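Local coordinates for sulfonate ABC transporter, periplasmic sulfonate-binding protein SsuA (PDB 3UIF) that probably binds sulfonates or related sulfate esters in the periplasm and delivers them to an ABC importer, at residues 231-236 against 265-270; 277-282 against 303-308. All coordinates share one frame; numbering follows the deposited sequence.

Both contacts are helix-to-loop packing in the C-terminal half of the chain. Interaction 1 lies beside helices 26-32 and 238-245, interaction 2 against strands 89-94 and 202-207 of a mixed sheet. Their centres lie about 21 Å apart and they follow one another along the sequence, interaction 1 closing before interaction 2 opens; they share no helix. Interaction 1, only partly buried, ties helix 215-233 to a loop through indole rings, an indole N-H bonded to one carbonyl and weakly to a second and, at its exposed side, a water. Interaction 2 is buried and smaller, and joins helix 276-291 to residues 303-308 by apolar contact alone, with no hydrogen bond across it.

Interaction 1. Residues 231-236 against 265-270; sequences WVAQDE and SWRQRW
The last turn of helix 215-233 packs on two tryptophans of the loop between helices 252-257 and 276-291, with Val-232 and Ala-233 meeting Trp-266, Arg-267 and Trp-270. Trp-266 NE1 gives a hydrogen bond to Val-232 O (2.8 Å), lying in the plane of that carbonyl, though the oxygen is tilted 17° out of the indole plane and the N-H is bent (137°). The same NE1 also reaches Gln-234 O at 3.4 Å, a weak bond. The Trp-266 ring reaches the helix because chi1 (170°) turns CG away from the backbone N. Val-232 sets CG1 over the centre of the six-membered ring of Trp-270, 3.4 Å from the centroid in a CH-pi contact, while its CG2 leans on Trp-266 CZ2 at 4.1 Å. Ala-233 CB packs on Trp-270 CB (4.0 Å). At the outer side a water bridges Asp-235 OD1 (2.8 Å) and Arg-267 N (3.3 Å). Arg-267 NH1 bonds Phe-322 O and its guanidinium makes a cation-pi contact with the Phe-322 ring, while Tyr-241 of the next helix meets the Trp-270 ring edge-to-face. The indole N-H of the buried Trp-266 thus ties polar backbone to the loop within a largely aromatic and aliphatic contact whose outer side is polar and bridged by water.

Interaction 2. Residues 277-282 against 303-308; sequences ALQEHY and QMLNPH
Apolar contact carries the whole interface, and Leu-305 is at its centre, spreading its two methyls over Leu-278 and Tyr-282 of helix 276-291. Its CD1 meets Leu-278 CD2 at 4.0 Å, the two side chains running past each other in opposite directions, and stands more loosely against Gln-279 CG (4.4 Å). The aromatic part is a CH-pi contact: Leu-305 CD2 stands over the centre of the Tyr-282 ring, 4.1 Å from its centroid and only 9° off the normal. Selenomethionine Met-304 instead brings its terminal methyl to the ring edge, CE lying 4.4 Å from Tyr-282 CE1. No hydrogen bond crosses between the two segments; polar groups bond within their own segment or to neighbours. Asn-306 OD1 accepts from His-308 N (3.1 Å), a capping bond at the turn into helix 308-316, and Gln-279 NE2 bonds Tyr-274 O. Leu-91 of strand 89-94 touches both Tyr-282 and Leu-305, while its backbone bonds those of Met-304 and Asn-306. Trp-205 of strand 202-207 adds to the cover over Tyr-282 and Met-304. Helix and connecting segment are thus layered together against a mixed sheet, as in the alpha/beta lobes of periplasmic binding proteins.

Interaction 1. Residues 231-236 against 265-270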
ATOM      1  N   TRP A 231      13.936  -0.727 -12.294  1.00 42.05           N
ATOM      2  CA  TRP A 231      15.209  -0.189 -11.861  1.00 43.17           C
ATOM      3  C   TRP A 231      15.386  -0.315 -10.359  1.00 42.70           C
ATOM      4  O   TRP A 231      16.457  -0.706  -9.882  1.00 43.69           O
ATOM      5  CB  TRP A 231      15.392   1.250 -12.352  1.00 43.81           C
ATOM      6  CG  TRP A 231      16.624   1.881 -11.761  1.00 45.09           C
ATOM      7  CD1 TRP A 231      17.930   1.817 -12.240  1.00 46.85           C
ATOM      8  CD2 TRP A 231      16.710   2.647 -10.518  1.00 44.77           C
ATOM      9  NE1 TRP A 231      18.788   2.483 -11.407  1.00 47.75           N
ATOM     10  CE2 TRP A 231      18.124   2.998 -10.350  1.00 46.58           C
ATOM     11  CE3 TRP A 231      15.799   3.053  -9.562  1.00 43.52           C
ATOM     12  CZ2 TRP A 231      18.574   3.739  -9.270  1.00 47.03           C
ATOM     13  CZ3 TRP A 231      16.262   3.796  -8.471  1.00 43.97           C
ATOM     14  CH2 TRP A 231      17.616   4.135  -8.334  1.00 45.66           C
ATOM     15  N   VAL A 232      14.342  -0.001  -9.604  1.00 41.30           N
ATOM     16  CA  VAL A 232      14.422  -0.050  -8.151  1.00 40.93           C
ATOM     17  C   VAL A 232      14.395  -1.487  -7.616  1.00 40.74           C
ATOM     18  O   VAL A 232      14.890  -1.744  -6.517  1.00 40.85           O
ATOM     19  CB  VAL A 232      13.283   0.763  -7.487  1.00 39.91           C
ATOM     20  CG1 VAL A 232      11.976  -0.028  -7.483  1.00 38.73           C
ATOM     21  CG2 VAL A 232      13.657   1.175  -6.074  1.00 40.12           C
ATOM     22  N   ALA A 233      13.824  -2.410  -8.394  1.00 40.38           N
ATOM     23  CA  ALA A 233      13.577  -3.774  -7.937  1.00 40.22           C
ATOM     24  C   ALA A 233      14.839  -4.661  -7.957  1.00 41.66           C
ATOM     25  O   ALA A 233      14.856  -5.735  -7.357  1.00 41.57           O
ATOM     26  CB  ALA A 233      12.447  -4.409  -8.733  1.00 39.67           C
ATOM     27  N   GLN A 234      15.887  -4.193  -8.630  1.00 42.78           N
ATOM     28  CA  GLN A 234      17.179  -4.850  -8.608  1.00 44.16           C
ATOM     29  C   GLN A 234      17.844  -4.587  -7.248  1.00 44.70           C
ATOM     30  O   GLN A 234      17.681  -3.506  -6.682  1.00 44.28           O
ATOM     31  CB  GLN A 234      18.038  -4.331  -9.764  1.00 45.85           C
ATOM     32  CG  GLN A 234      17.370  -4.421 -11.138  1.00 45.63           C
ATOM     33  CD  GLN A 234      18.202  -3.813 -12.258  1.00 48.14           C
ATOM     34  OE1 GLN A 234      19.382  -4.126 -12.419  1.00 49.00           O
ATOM     35  NE2 GLN A 234      17.581  -2.946 -13.052  1.00 49.04           N
ATOM     36  N   ASP A 235      18.572  -5.577  -6.724  1.00 45.86           N
ATOM     37  CA  ASP A 235      19.174  -5.488  -5.380  1.00 46.42           C
ATOM     38  C   ASP A 235      20.181  -4.363  -5.241  1.00 47.21           C
ATOM     39  O   ASP A 235      20.275  -3.756  -4.176  1.00 47.06           O
ATOM     40  CB  ASP A 235      19.888  -6.775  -4.983  1.00 47.42           C
ATOM     41  CG  ASP A 235      19.090  -8.020  -5.303  1.00 50.08           C
ATOM     42  OD1 ASP A 235      17.984  -8.187  -4.732  1.00 46.10           O
ATOM     43  OD2 ASP A 235      19.594  -8.839  -6.122  1.00 51.57           O
ATOM     44  N   GLU A 236      20.940  -4.083  -6.299  1.00 48.56           N
ATOM     45  CA  GLU A 236      21.941  -3.018  -6.237  1.00 49.90           C
ATOM     46  C   GLU A 236      21.330  -1.634  -5.937  1.00 49.07           C
ATOM     47  O   GLU A 236      22.035  -0.697  -5.566  1.00 49.90           O
ATOM     48  CB  GLU A 236      22.764  -2.980  -7.521  1.00 51.61           C
ATOM     49  CG  GLU A 236      22.082  -2.286  -8.697  1.00 51.35           C
ATOM     50  CD  GLU A 236      22.973  -2.228  -9.928  1.00 56.85           C
ATOM     51  OE1 GLU A 236      22.961  -1.210 -10.657  1.00 58.87           O
ATOM     52  OE2 GLU A 236      23.708  -3.207 -10.162  1.00 60.57           O
ATOM     53  N   SER A 265      10.847 -11.428  -1.268  1.00 39.72           N
ATOM     54  CA  SER A 265      12.121 -10.802  -1.607  1.00 40.03           C
ATOM     55  C   SER A 265      11.970  -9.332  -1.964  1.00 39.03           C
ATOM     56  O   SER A 265      10.865  -8.846  -2.187  1.00 38.31           O
ATOM     57  CB  SER A 265      12.779 -11.531  -2.773  1.00 40.53           C
ATOM     58  OG  SER A 265      12.227 -11.118  -3.995  1.00 40.17           O
ATOM     59  N   TRP A 266      13.098  -8.636  -2.017  1.00 39.22           N
ATOM     60  CA  TRP A 266      13.133  -7.236  -2.400  1.00 39.22           C
ATOM     61  C   TRP A 266      12.474  -6.963  -3.739  1.00 38.70           C
ATOM     62  O   TRP A 266      11.658  -6.044  -3.862  1.00 37.80           O
ATOM     63  CB  TRP A 266      14.575  -6.731  -2.397  1.00 40.29           C
ATOM     64  CG  TRP A 266      14.683  -5.371  -3.013  1.00 40.05           C
ATOM     65  CD1 TRP A 266      15.245  -5.036  -4.239  1.00 40.80           C
ATOM     66  CD2 TRP A 266      14.138  -4.121  -2.486  1.00 39.38           C
ATOM     67  NE1 TRP A 266      15.130  -3.694  -4.476  1.00 40.51           N
ATOM     68  CE2 TRP A 266      14.468  -3.086  -3.469  1.00 39.76           C
ATOM     69  CE3 TRP A 266      13.463  -3.760  -1.320  1.00 38.68           C
ATOM     70  CZ2 TRP A 266      14.124  -1.766  -3.282  1.00 39.39           C
ATOM     71  CZ3 TRP A 266      13.124  -2.422  -1.138  1.00 38.34           C
ATOM     72  CH2 TRP A 266      13.451  -1.450  -2.101  1.00 38.86           C
ATOM     73  N   ARG A 267      12.824  -7.766  -4.742  1.00 39.26           N
ATOM     74  CA  ARG A 267      12.234  -7.676  -6.061  1.00 39.15           C
ATOM     75  C   ARG A 267      10.739  -7.976  -6.054  1.00 38.27           C
ATOM     76  O   ARG A 267       9.943  -7.258  -6.657  1.00 37.53           O
ATOM     77  CB  ARG A 267      12.950  -8.622  -7.015  1.00 40.36           C
ATOM     78  CG  ARG A 267      12.600  -8.395  -8.482  1.00 40.15           C
ATOM     79  CD  ARG A 267      13.028  -9.562  -9.356  1.00 41.11           C
ATOM     80  NE  ARG A 267      14.478  -9.641  -9.467  1.00 42.39           N
ATOM     81  CZ  ARG A 267      15.125 -10.386 -10.368  1.00 43.63           C
ATOM     82  NH1 ARG A 267      14.438 -11.115 -11.248  1.00 44.10           N
ATOM     83  NH2 ARG A 267      16.460 -10.400 -10.392  1.00 43.28           N
ATOM     84  N   GLN A 268      10.360  -9.043  -5.373  1.00 38.39           N
ATOM     85  CA  GLN A 268       8.958  -9.440  -5.295  1.00 37.82           C
ATOM     86  C   GLN A 268       8.050  -8.405  -4.604  1.00 37.01           C
ATOM     87  O   GLN A 268       6.856  -8.319  -4.906  1.00 37.18           O
ATOM     88  CB  GLN A 268       8.830 -10.822  -4.646  1.00 38.78           C
ATOM     89  CG  GLN A 268       9.341 -11.967  -5.504  1.00 39.42           C
ATOM     90  CD  GLN A 268       8.529 -12.156  -6.779  1.00 39.49           C
ATOM     91  OE1 GLN A 268       9.021 -11.914  -7.894  1.00 39.98           O
ATOM     92  NE2 GLN A 268       7.277 -12.577  -6.628  1.00 38.91           N
ATOM     93  N   ARG A 269       8.618  -7.595  -3.716  1.00 36.59           N
ATOM     94  CA  ARG A 269       7.869  -6.526  -3.069  1.00 36.35           C
ATOM     95  C   ARG A 269       7.351  -5.482  -4.066  1.00 35.78           C
ATOM     96  O   ARG A 269       6.430  -4.723  -3.755  1.00 35.60           O
ATOM     97  CB  ARG A 269       8.703  -5.856  -1.972  1.00 36.41           C
ATOM     98  CG  ARG A 269       8.995  -6.735  -0.758  1.00 36.65           C
ATOM     99  CD  ARG A 269       7.774  -7.057   0.093  1.00 36.40           C
ATOM    100  NE  ARG A 269       7.180  -5.851   0.663  1.00 36.50           N
ATOM    101  CZ  ARG A 269       7.523  -5.294   1.829  1.00 36.38           C
ATOM    102  NH1 ARG A 269       8.471  -5.825   2.597  1.00 36.67           N
ATOM    103  NH2 ARG A 269       6.901  -4.202   2.234  1.00 36.23           N
ATOM    104  N   TRP A 270       7.939  -5.466  -5.257  1.00 35.91           N
ATOM    105  CA  TRP A 270       7.649  -4.474  -6.265  1.00 36.05           C
ATOM    106  C   TRP A 270       6.836  -5.045  -7.394  1.00 36.18           C
ATOM    107  O   TRP A 270       6.586  -4.372  -8.386  1.00 36.38           O
ATOM    108  CB  TRP A 270       8.968  -3.899  -6.787  1.00 36.78           C
ATOM    109  CG  TRP A 270       9.682  -3.017  -5.782  1.00 36.74           C
ATOM    110  CD1 TRP A 270      10.659  -3.391  -4.860  1.00 37.08           C
ATOM    111  CD2 TRP A 270       9.482  -1.583  -5.553  1.00 36.59           C
ATOM    112  NE1 TRP A 270      11.064  -2.328  -4.105  1.00 37.19           N
ATOM    113  CE2 TRP A 270      10.403  -1.211  -4.458  1.00 36.99           C
ATOM    114  CE3 TRP A 270       8.664  -0.597  -6.118  1.00 36.36           C
ATOM    115  CZ2 TRP A 270      10.484   0.100  -3.973  1.00 37.01           C
ATOM    116  CZ3 TRP A 270       8.762   0.711  -5.620  1.00 36.35           C
ATOM    117  CH2 TRP A 270       9.652   1.050  -4.576  1.00 36.70           C
TER
HETATM  118  O   HOH W   1      15.587  -9.550  -4.861  1.00 42.97           O

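Interaction 2. Residues 277-282 against 303-308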
ATOM      1  N   ALA A 277      -2.631 -14.201  -5.522  1.00 43.76           N
ATOM      2  CA  ALA A 277      -2.534 -13.525  -4.220  1.00 43.59           C
ATOM      3  C   ALA A 277      -3.048 -12.072  -4.256  1.00 42.47           C
ATOM      4  O   ALA A 277      -3.634 -11.587  -3.272  1.00 42.46           O
ATOM      5  CB  ALA A 277      -1.111 -13.592  -3.681  1.00 42.84           C
ATOM      6  N   LEU A 278      -2.839 -11.389  -5.388  1.00 41.67           N
ATOM      7  CA  LEU A 278      -3.447 -10.067  -5.619  1.00 41.37           C
ATOM      8  C   LEU A 278      -4.976 -10.112  -5.695  1.00 42.37           C
ATOM      9  O   LEU A 278      -5.659  -9.357  -5.001  1.00 42.26           O
ATOM     10  CB  LEU A 278      -2.887  -9.416  -6.882  1.00 40.64           C
ATOM     11  CG  LEU A 278      -3.478  -8.040  -7.164  1.00 40.30           C
ATOM     12  CD1 LEU A 278      -2.407  -6.997  -7.408  1.00 37.87           C
ATOM     13  CD2 LEU A 278      -4.479  -8.127  -8.303  1.00 41.16           C
ATOM     14  N   GLN A 279      -5.503 -10.982  -6.550  1.00 43.42           N
ATOM     15  CA  GLN A 279      -6.943 -11.161  -6.656  1.00 44.98           C
ATOM     16  C   GLN A 279      -7.551 -11.427  -5.274  1.00 45.54           C
ATOM     17  O   GLN A 279      -8.505 -10.765  -4.861  1.00 45.90           O
ATOM     18  CB  GLN A 279      -7.279 -12.293  -7.619  1.00 47.07           C
ATOM     19  CG  GLN A 279      -7.096 -11.923  -9.088  1.00 49.12           C
ATOM     20  CD  GLN A 279      -6.855 -13.140  -9.993  1.00 52.19           C
ATOM     21  OE1 GLN A 279      -7.555 -14.170  -9.905  1.00 50.39           O
ATOM     22  NE2 GLN A 279      -5.854 -13.024 -10.880  1.00 52.69           N
ATOM     23  N   GLU A 280      -6.966 -12.378  -4.555  1.00 45.82           N
ATOM     24  CA  GLU A 280      -7.445 -12.758  -3.239  1.00 46.66           C
ATOM     25  C   GLU A 280      -7.420 -11.592  -2.212  1.00 45.52           C
ATOM     26  O   GLU A 280      -8.388 -11.352  -1.480  1.00 46.34           O
ATOM     27  CB  GLU A 280      -6.614 -13.946  -2.771  1.00 47.06           C
ATOM     28  CG  GLU A 280      -6.944 -14.450  -1.385  1.00 48.00           C
ATOM     29  CD  GLU A 280      -8.329 -15.045  -1.304  1.00 51.98           C
ATOM     30  OE1 GLU A 280      -9.036 -15.093  -2.346  1.00 50.83           O
ATOM     31  OE2 GLU A 280      -8.703 -15.462  -0.185  1.00 55.15           O
ATOM     32  N   HIS A 281      -6.312 -10.866  -2.172  1.00 43.91           N
ATOM     33  CA  HIS A 281      -6.228  -9.665  -1.365  1.00 42.97           C
ATOM     34  C   HIS A 281      -7.361  -8.713  -1.688  1.00 43.37           C
ATOM     35  O   HIS A 281      -7.978  -8.156  -0.785  1.00 43.85           O
ATOM     36  CB  HIS A 281      -4.866  -8.996  -1.555  1.00 41.41           C
ATOM     37  CG  HIS A 281      -4.767  -7.637  -0.917  1.00 40.83           C
ATOM     38  ND1 HIS A 281      -4.548  -7.471   0.409  1.00 40.84           N
ATOM     39  CD2 HIS A 281      -4.917  -6.356  -1.458  1.00 39.85           C
ATOM     40  CE1 HIS A 281      -4.533  -6.145   0.698  1.00 39.95           C
ATOM     41  NE2 HIS A 281      -4.762  -5.468  -0.444  1.00 39.72           N
ATOM     42  N   TYR A 282      -7.654  -8.517  -2.972  1.00 43.40           N
ATOM     43  CA  TYR A 282      -8.727  -7.599  -3.379  1.00 43.96           C
ATOM     44  C   TYR A 282     -10.148  -8.078  -3.050  1.00 45.94           C
ATOM     45  O   TYR A 282     -10.963  -7.302  -2.536  1.00 46.75           O
ATOM     46  CB  TYR A 282      -8.572  -7.192  -4.841  1.00 43.52           C
ATOM     47  CG  TYR A 282      -7.599  -6.053  -4.954  1.00 42.16           C
ATOM     48  CD1 TYR A 282      -8.046  -4.732  -4.856  1.00 41.91           C
ATOM     49  CD2 TYR A 282      -6.224  -6.285  -5.117  1.00 41.08           C
ATOM     50  CE1 TYR A 282      -7.158  -3.675  -4.932  1.00 40.88           C
ATOM     51  CE2 TYR A 282      -5.328  -5.230  -5.187  1.00 39.99           C
ATOM     52  CZ  TYR A 282      -5.802  -3.927  -5.088  1.00 39.95           C
ATOM     53  OH  TYR A 282      -4.947  -2.853  -5.157  1.00 39.08           O
ATOM     54  N   GLN A 303     -14.153  -5.733 -12.443  1.00 53.12           N
ATOM     55  CA  GLN A 303     -14.198  -4.473 -13.204  1.00 53.03           C
ATOM     56  C   GLN A 303     -13.169  -3.407 -12.739  1.00 50.92           C
ATOM     57  O   GLN A 303     -12.887  -2.430 -13.437  1.00 50.58           O
ATOM     58  CB  GLN A 303     -15.623  -3.905 -13.139  1.00 54.72           C
ATOM     59  CG  GLN A 303     -15.953  -2.817 -14.158  1.00 55.09           C
ATOM     60  CD  GLN A 303     -17.363  -2.235 -13.965  1.00 58.79           C
ATOM     61  OE1 GLN A 303     -17.543  -1.012 -13.972  1.00 56.04           O
ATOM     62  NE2 GLN A 303     -18.365  -3.106 -13.779  1.00 60.19           N
HETATM   63  N   MSE A 304     -12.617  -3.613 -11.552  1.00 49.59           N
HETATM   64  CA  MSE A 304     -11.679  -2.690 -10.932  1.00 48.08           C
HETATM   65  C   MSE A 304     -10.243  -3.080 -11.217  1.00 45.01           C
HETATM   66  O   MSE A 304      -9.339  -2.267 -11.061  1.00 43.74           O
HETATM   67  CB  MSE A 304     -12.080  -2.845  -9.481  1.00 47.35           C
HETATM   68  CG  MSE A 304     -11.135  -2.221  -8.482  1.00 44.86           C
HETATM   69 SE   MSE A 304     -11.994  -2.497  -6.728  1.00 51.09          SE
HETATM   70  CE  MSE A 304     -10.725  -1.334  -5.810  1.00 43.52           C
ATOM     71  N   LEU A 305     -10.009  -4.315 -11.649  1.00 46.57           N
ATOM     72  CA  LEU A 305      -8.662  -4.732 -12.015  1.00 44.18           C
ATOM     73  C   LEU A 305      -8.488  -4.914 -13.518  1.00 44.42           C
ATOM     74  O   LEU A 305      -9.185  -5.722 -14.134  1.00 45.52           O
ATOM     75  CB  LEU A 305      -8.298  -6.037 -11.320  1.00 43.82           C
ATOM     76  CG  LEU A 305      -8.523  -6.203  -9.821  1.00 45.22           C
ATOM     77  CD1 LEU A 305      -8.281  -7.664  -9.474  1.00 43.80           C
ATOM     78  CD2 LEU A 305      -7.651  -5.257  -9.006  1.00 41.37           C
ATOM     79  N   ASN A 306      -7.550  -4.172 -14.102  1.00 43.24           N
ATOM     80  CA  ASN A 306      -7.235  -4.300 -15.515  1.00 43.63           C
ATOM     81  C   ASN A 306      -5.772  -4.691 -15.762  1.00 42.60           C
ATOM     82  O   ASN A 306      -4.895  -3.830 -15.738  1.00 41.51           O
ATOM     83  CB  ASN A 306      -7.581  -3.000 -16.239  1.00 43.51           C
ATOM     84  CG  ASN A 306      -7.519  -3.134 -17.751  1.00 44.36           C
ATOM     85  OD1 ASN A 306      -7.090  -4.153 -18.292  1.00 45.14           O
ATOM     86  ND2 ASN A 306      -7.946  -2.095 -18.436  1.00 44.60           N
ATOM     87  N   PRO A 307      -5.507  -5.990 -16.017  1.00 43.08           N
ATOM     88  CA  PRO A 307      -4.140  -6.488 -16.245  1.00 42.44           C
ATOM     89  C   PRO A 307      -3.568  -6.250 -17.651  1.00 43.38           C
ATOM     90  O   PRO A 307      -2.423  -6.629 -17.913  1.00 43.33           O
ATOM     91  CB  PRO A 307      -4.273  -7.999 -15.988  1.00 43.37           C
ATOM     92  CG  PRO A 307      -5.675  -8.306 -16.386  1.00 45.04           C
ATOM     93  CD  PRO A 307      -6.498  -7.085 -16.049  1.00 44.81           C
ATOM     94  N   HIS A 308      -4.338  -5.635 -18.543  1.00 43.95           N
ATOM     95  CA  HIS A 308      -3.921  -5.506 -19.950  1.00 45.24           C
ATOM     96  C   HIS A 308      -2.664  -4.690 -20.179  1.00 44.31           C
ATOM     97  O   HIS A 308      -1.871  -5.014 -21.065  1.00 45.09           O
ATOM     98  CB  HIS A 308      -5.080  -5.009 -20.838  1.00 46.62           C
ATOM     99  CG  HIS A 308      -4.650  -4.573 -22.228  1.00 47.15           C
ATOM    100  ND1 HIS A 308      -4.225  -5.449 -23.172  1.00 48.63           N
ATOM    101  CD2 HIS A 308      -4.575  -3.294 -22.812  1.00 48.54           C
ATOM    102  CE1 HIS A 308      -3.907  -4.769 -24.309  1.00 49.26           C
ATOM    103  NE2 HIS A 308      -4.120  -3.452 -24.085  1.00 48.67           N
TER